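Local coordinates for uncharacterized protein YobA (Bacillus subtilis subsp. subtilis str. 168, PDB 4QY7) that is of unknown function but belongs to the DUF3221 family, adopts an OB-fold and probably carries an N-terminal signal sequence as made, at residues A[61-75]-A[81-93]. Sequence-based numbering, arbitrary orientation. Where two conformers were deposited one is given.
Sequences TDDLKRGEKIKVWFH and NPPSATIQKYELL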
loop_
_atom_site.group_PDB
_atom_site.type_symbol
_atom_site.label_atom_id
_atom_site.label_comp_id
_atom_site.label_asym_id
_atom_site.label_seq_id
_atom_site.Cartn_x
_atom_site.Cartn_y
_atom_site.Cartn_z
ATOM N N THR A 61 3.275 -8.979 9.915
ATOM C CA THR A 61 2.897 -7.606 9.559
ATOM C C THR A 61 2.344 -6.839 10.759
ATOM O O THR A 61 1.591 -5.885 10.567
ATOM C CB THR A 61 1.861 -7.634 8.429
ATOM O OG1 THR A 61 0.655 -8.236 8.921
ATOM C CG2 THR A 61 2.358 -8.403 7.234
ATOM N N ASP A 62 2.725 -7.228 11.988
ATOM C CA ASP A 62 2.216 -6.575 13.201
ATOM C C ASP A 62 2.536 -5.084 13.229
ATOM O O ASP A 62 1.668 -4.302 13.613
ATOM C CB ASP A 62 2.774 -7.263 14.454
ATOM C CG ASP A 62 2.274 -8.681 14.666
ATOM O OD1 ASP A 62 1.277 -9.066 14.006
ATOM O OD2 ASP A 62 2.876 -9.410 15.501
ATOM N N ASP A 63 3.733 -4.683 12.762
ATOM C CA ASP A 63 4.150 -3.270 12.736
ATOM C C ASP A 63 3.600 -2.464 11.542
ATOM O O ASP A 63 3.857 -1.248 11.451
ATOM C CB ASP A 63 5.693 -3.169 12.755
ATOM C CG ASP A 63 6.409 -3.757 11.553
ATOM O OD1 ASP A 63 5.781 -4.544 10.816
ATOM O OD2 ASP A 63 7.616 -3.477 11.385
ATOM N N LEU A 64 2.878 -3.115 10.602
ATOM C CA LEU A 64 2.287 -2.411 9.483
ATOM C C LEU A 64 0.954 -1.870 9.976
ATOM O O LEU A 64 0.010 -2.634 10.144
ATOM C CB LEU A 64 2.141 -3.361 8.302
ATOM C CG LEU A 64 1.830 -2.706 7.005
ATOM C CD1 LEU A 64 2.964 -1.790 6.586
ATOM C CD2 LEU A 64 1.577 -3.768 5.942
ATOM N N LYS A 65 0.937 -0.605 10.383
ATOM C CA LYS A 65 -0.242 0.011 10.993
ATOM C C LYS A 65 -0.697 1.222 10.238
ATOM O O LYS A 65 0.103 1.865 9.537
ATOM C CB LYS A 65 0.080 0.439 12.424
ATOM C CG LYS A 65 0.701 -0.687 13.260
ATOM C CD LYS A 65 0.627 -0.454 14.734
ATOM C CE LYS A 65 1.140 -1.666 15.468
ATOM N NZ LYS A 65 1.022 -1.510 16.941
ATOM N N ARG A 66 -1.968 1.578 10.444
ATOM C CA ARG A 66 -2.548 2.785 9.842
ATOM C C ARG A 66 -1.743 4.000 10.242
ATOM O O ARG A 66 -1.330 4.140 11.414
ATOM C CB ARG A 66 -4.012 2.999 10.278
ATOM C CG ARG A 66 -5.007 1.981 9.737
ATOM C CD ARG A 66 -6.432 2.456 9.997
ATOM N NE ARG A 66 -6.683 2.750 11.416
ATOM C CZ ARG A 66 -7.646 3.548 11.872
ATOM N NH1 ARG A 66 -8.482 4.150 11.029
ATOM N NH2 ARG A 66 -7.781 3.755 13.179
ATOM N N GLY A 67 -1.493 4.851 9.269
ATOM C CA GLY A 67 -0.730 6.070 9.501
ATOM C C GLY A 67 0.740 5.950 9.196
ATOM O O GLY A 67 1.421 6.975 9.064
ATOM N N GLU A 68 1.259 4.723 9.065
ATOM C CA GLU A 68 2.653 4.550 8.703
ATOM C C GLU A 68 2.886 4.898 7.248
ATOM O O GLU A 68 2.084 4.528 6.383
ATOM C CB GLU A 68 3.107 3.103 8.936
ATOM C CG GLU A 68 3.142 2.713 10.416
ATOM C CD GLU A 68 4.203 3.360 11.282
ATOM O OE1 GLU A 68 5.138 3.988 10.736
ATOM O OE2 GLU A 68 4.123 3.193 12.519
ATOM N N LYS A 69 4.019 5.556 6.976
ATOM C CA LYS A 69 4.493 5.797 5.618
ATOM C C LYS A 69 5.469 4.658 5.313
ATOM O O LYS A 69 6.376 4.395 6.112
ATOM C CB LYS A 69 5.182 7.156 5.515
ATOM C CG LYS A 69 5.531 7.531 4.083
ATOM C CD LYS A 69 6.390 8.791 4.100
ATOM C CE LYS A 69 6.630 9.343 2.715
ATOM N NZ LYS A 69 7.246 10.696 2.782
ATOM N N ILE A 70 5.272 3.957 4.206
ATOM C CA ILE A 70 6.136 2.819 3.898
ATOM C C ILE A 70 6.589 2.820 2.457
ATOM O O ILE A 70 5.954 3.426 1.580
ATOM C CB ILE A 70 5.389 1.467 4.186
ATOM C CG1 ILE A 70 4.205 1.249 3.195
ATOM C CG2 ILE A 70 4.859 1.420 5.644
ATOM C CD1 ILE A 70 3.487 -0.111 3.390
ATOM N N LYS A 71 7.667 2.086 2.226
ATOM C CA LYS A 71 8.142 1.736 0.892
ATOM C C LYS A 71 7.890 0.253 0.734
ATOM O O LYS A 71 8.264 -0.513 1.625
ATOM C CB LYS A 71 9.621 2.041 0.748
ATOM C CG LYS A 71 10.121 1.861 -0.682
ATOM C CD LYS A 71 11.505 2.508 -0.798
ATOM C CE LYS A 71 12.082 2.442 -2.167
ATOM N NZ LYS A 71 13.495 2.935 -2.161
ATOM N N VAL A 72 7.288 -0.179 -0.381
ATOM C CA VAL A 72 7.040 -1.606 -0.621
ATOM C C VAL A 72 7.807 -2.028 -1.843
ATOM O O VAL A 72 8.015 -1.176 -2.744
ATOM C CB VAL A 72 5.534 -1.936 -0.780
ATOM C CG1 VAL A 72 4.766 -1.556 0.498
ATOM C CG2 VAL A 72 4.923 -1.233 -2.006
ATOM N N TRP A 73 8.159 -3.328 -1.907
ATOM C CA TRP A 73 8.866 -3.919 -3.048
ATOM C C TRP A 73 8.055 -5.043 -3.617
ATOM O O TRP A 73 7.449 -5.818 -2.858
ATOM C CB TRP A 73 10.252 -4.440 -2.674
ATOM C CG TRP A 73 11.262 -3.359 -2.525
ATOM C CD1 TRP A 73 12.122 -2.898 -3.478
ATOM C CD2 TRP A 73 11.494 -2.579 -1.360
ATOM N NE1 TRP A 73 12.880 -1.872 -2.970
ATOM C CE2 TRP A 73 12.535 -1.673 -1.662
ATOM C CE3 TRP A 73 10.945 -2.572 -0.070
ATOM C CZ2 TRP A 73 13.024 -0.764 -0.726
ATOM C CZ3 TRP A 73 11.418 -1.657 0.851
ATOM C CH2 TRP A 73 12.455 -0.777 0.526
ATOM N N PHE A 74 8.005 -5.131 -4.967
ATOM C CA PHE A 74 7.183 -6.142 -5.618
ATOM C C PHE A 74 7.683 -6.403 -7.025
ATOM O O PHE A 74 8.416 -5.576 -7.567
ATOM C CB PHE A 74 5.711 -5.661 -5.668
ATOM C CG PHE A 74 5.540 -4.333 -6.370
ATOM C CD1 PHE A 74 5.666 -3.130 -5.675
ATOM C CD2 PHE A 74 5.196 -4.276 -7.717
ATOM C CE1 PHE A 74 5.584 -1.907 -6.348
ATOM C CE2 PHE A 74 5.097 -3.056 -8.375
ATOM C CZ PHE A 74 5.251 -1.874 -7.676
ATOM N N HIS A 75 7.308 -7.530 -7.616
ATOM C CA HIS A 75 7.755 -7.829 -8.979
ATOM C C HIS A 75 6.908 -7.081 -10.017
ATOM O O HIS A 75 7.461 -6.411 -10.901
ATOM C CB HIS A 75 7.717 -9.331 -9.242
ATOM C CG HIS A 75 8.677 -10.071 -8.374
ATOM N ND1 HIS A 75 10.057 -9.927 -8.529
ATOM C CD2 HIS A 75 8.439 -10.877 -7.318
ATOM C CE1 HIS A 75 10.601 -10.672 -7.582
ATOM N NE2 HIS A 75 9.665 -11.273 -6.835
ATOM N N ASN A 81 -7.755 -1.811 -11.126
ATOM C CA ASN A 81 -7.937 -0.379 -10.828
ATOM C C ASN A 81 -8.715 -0.282 -9.530
ATOM O O ASN A 81 -9.894 -0.610 -9.512
ATOM C CB ASN A 81 -8.663 0.325 -11.966
ATOM C CG ASN A 81 -8.710 1.825 -11.784
ATOM O OD1 ASN A 81 -8.404 2.355 -10.707
ATOM N ND2 ASN A 81 -9.088 2.540 -12.838
ATOM N N PRO A 82 -8.103 0.157 -8.435
ATOM C CA PRO A 82 -6.704 0.591 -8.292
ATOM C C PRO A 82 -5.699 -0.523 -8.549
ATOM O O PRO A 82 -6.019 -1.698 -8.377
ATOM C CB PRO A 82 -6.592 1.013 -6.814
ATOM C CG PRO A 82 -7.957 1.130 -6.309
ATOM C CD PRO A 82 -8.841 0.265 -7.168
ATOM N N PRO A 83 -4.458 -0.166 -8.883
ATOM C CA PRO A 83 -3.441 -1.198 -9.039
ATOM C C PRO A 83 -3.235 -1.949 -7.740
ATOM O O PRO A 83 -3.487 -1.423 -6.649
ATOM C CB PRO A 83 -2.164 -0.435 -9.444
ATOM C CG PRO A 83 -2.460 0.972 -9.325
ATOM C CD PRO A 83 -3.919 1.194 -9.062
ATOM N N SER A 84 -2.825 -3.176 -7.860
ATOM C CA SER A 84 -2.570 -4.020 -6.725
ATOM C C SER A 84 -1.328 -4.838 -6.960
ATOM O O SER A 84 -0.922 -5.041 -8.119
ATOM C CB SER A 84 -3.768 -4.917 -6.461
ATOM O OG SER A 84 -4.182 -5.530 -7.671
ATOM N N ALA A 85 -0.666 -5.231 -5.872
ATOM C CA ALA A 85 0.515 -6.067 -6.035
ATOM C C ALA A 85 0.757 -6.889 -4.819
ATOM O O ALA A 85 0.523 -6.400 -3.702
ATOM C CB ALA A 85 1.740 -5.197 -6.305
ATOM N N THR A 86 1.280 -8.108 -5.012
ATOM C CA THR A 86 1.724 -8.942 -3.880
ATOM C C THR A 86 3.106 -8.455 -3.508
ATOM O O THR A 86 3.965 -8.470 -4.382
ATOM C CB THR A 86 1.796 -10.398 -4.285
ATOM O OG1 THR A 86 0.518 -10.789 -4.773
ATOM C CG2 THR A 86 2.227 -11.290 -3.119
ATOM N N ILE A 87 3.345 -8.004 -2.279
ATOM C CA ILE A 87 4.653 -7.421 -1.979
ATOM C C ILE A 87 5.564 -8.431 -1.337
ATOM O O ILE A 87 5.088 -9.373 -0.698
ATOM C CB ILE A 87 4.543 -6.136 -1.129
ATOM C CG1 ILE A 87 3.869 -6.395 0.256
ATOM C CG2 ILE A 87 3.745 -5.070 -1.926
ATOM C CD1 ILE A 87 4.124 -5.283 1.313
ATOM N N GLN A 88 6.870 -8.273 -1.555
ATOM C CA GLN A 88 7.887 -9.178 -1.004
ATOM C C GLN A 88 8.551 -8.580 0.222
ATOM O O GLN A 88 9.153 -9.303 1.014
ATOM C CB GLN A 88 8.971 -9.476 -2.056
ATOM C CG GLN A 88 8.446 -10.036 -3.381
ATOM C CD GLN A 88 7.693 -11.335 -3.225
ATOM O OE1 GLN A 88 8.040 -12.187 -2.402
ATOM N NE2 GLN A 88 6.658 -11.532 -4.031
ATOM N N LYS A 89 8.471 -7.247 0.383
ATOM C CA LYS A 89 9.110 -6.604 1.496
ATOM C C LYS A 89 8.550 -5.235 1.691
ATOM O O LYS A 89 7.998 -4.635 0.761
ATOM C CB LYS A 89 10.618 -6.501 1.169
ATOM C CG LYS A 89 11.481 -5.716 2.169
ATOM C CD LYS A 89 12.971 -5.925 1.909
ATOM C CE LYS A 89 13.497 -5.145 0.728
ATOM N NZ LYS A 89 14.834 -5.639 0.302
ATOM N N TYR A 90 8.653 -4.721 2.905
ATOM C CA TYR A 90 8.326 -3.317 3.108
ATOM C C TYR A 90 9.276 -2.734 4.119
ATOM O O TYR A 90 9.900 -3.456 4.911
ATOM C CB TYR A 90 6.873 -3.040 3.517
ATOM C CG TYR A 90 6.493 -3.651 4.846
ATOM C CD1 TYR A 90 6.664 -2.950 6.032
ATOM C CD2 TYR A 90 5.842 -4.878 4.907
ATOM C CE1 TYR A 90 6.341 -3.526 7.262
ATOM C CE2 TYR A 90 5.457 -5.433 6.121
ATOM C CZ TYR A 90 5.715 -4.761 7.296
ATOM O OH TYR A 90 5.326 -5.355 8.466
ATOM N N GLU A 91 9.396 -1.412 4.050
ATOM C CA GLU A 91 10.237 -0.654 4.969
ATOM C C GLU A 91 9.446 0.498 5.534
ATOM O O GLU A 91 8.756 1.179 4.786
ATOM C CB GLU A 91 11.496 -0.148 4.262
ATOM C CG GLU A 91 12.440 0.575 5.204
ATOM C CD GLU A 91 13.824 0.819 4.649
ATOM O OE1 GLU A 91 13.924 1.199 3.461
ATOM O OE2 GLU A 91 14.807 0.650 5.407
ATOM N N LEU A 92 9.545 0.721 6.867
ATOM C CA LEU A 92 8.841 1.828 7.497
ATOM C C LEU A 92 9.686 3.096 7.293
ATOM O O LEU A 92 10.880 3.100 7.602
ATOM C CB LEU A 92 8.591 1.575 9.013
ATOM C CG LEU A 92 7.725 0.313 9.398
ATOM C CD1 LEU A 92 7.407 0.311 10.901
ATOM C CD2 LEU A 92 6.399 0.259 8.664
ATOM N N LEU A 93 9.084 4.154 6.749
ATOM C CA LEU A 93 9.793 5.406 6.467
ATOM C C LEU A 93 9.569 6.422 7.598
ATOM O O LEU A 93 8.522 6.361 8.288
ATOM C CB LEU A 93 9.293 5.984 5.136
ATOM C CG LEU A 93 9.465 5.091 3.913
ATOM C CD1 LEU A 93 8.981 5.796 2.649
ATOM C CD2 LEU A 93 10.899 4.589 3.747
ATOM O OXT LEU A 93 10.426 7.320 7.777
HETATM O O HOH W 1 5.823 6.179 9.060
HETATM O O HOH W 2 5.861 -9.294 -5.836
#
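Val-72 packs at about a right angle on Ile-87, its CB 3.8 Å from Ile-87 CG2, while its CG1 branch turns to Tyr-90 CB. On the same face of the sheet Ile-70 CG2 lies 3.6 Å from Leu-92 CD2, and Leu-23 of strand 20-24 touches both Ile-70 and Val-72. Further along, Phe-74 leans on Ala-85. Strands 69-74 and 89-92 form the antiparallel pair at this edge of the OB-fold barrel, held by paired backbone bonds between Lys-71 and Glu-91; past them, Leu-93 N reaches Lys-69 O and Gln-88 N reaches Trp-73 O. On the other face of the sheet from Ile-70, Val-72, Tyr-90 and Leu-92, in the conformer modelled here, Lys-89 bends at chi3 (77°) and lays CE over one face of the Trp-73 indole, bringing NZ into cation-pi range, 4.9 Å from the centroid of the six-membered ring. Lys-71 CG takes the opposite face, and Glu-91 CB meets the ring edge at CZ3. Tyr-90 reaches back to the 61-64 turn: with CG between its backbone N and carbonyl carbon (chi1 63°), its ring receives Leu-64 CD1 over one face, 4.0 Å from the ring centroid. Its OH donates a short 2.5 Å bond to Asp-63 OD1, on the syn side and 21° out of the carboxylate plane. Cutting Tyr-90 back to alanine is likely to leave Asp-63 OD1 without this donor and a gap under Leu-64 CD1. At the outer ends, water 1 links Lys-69 N to the terminal Leu-93 O, and water 2 joins His-75 N to Thr-86 O. Apolar packing on one face and, in this conformer, lysine chains about the indole on the other thus join the C-terminal strand to its neighbour, the tyrosine-carboxylate bond tying the 61-64 turn to strand 89-92.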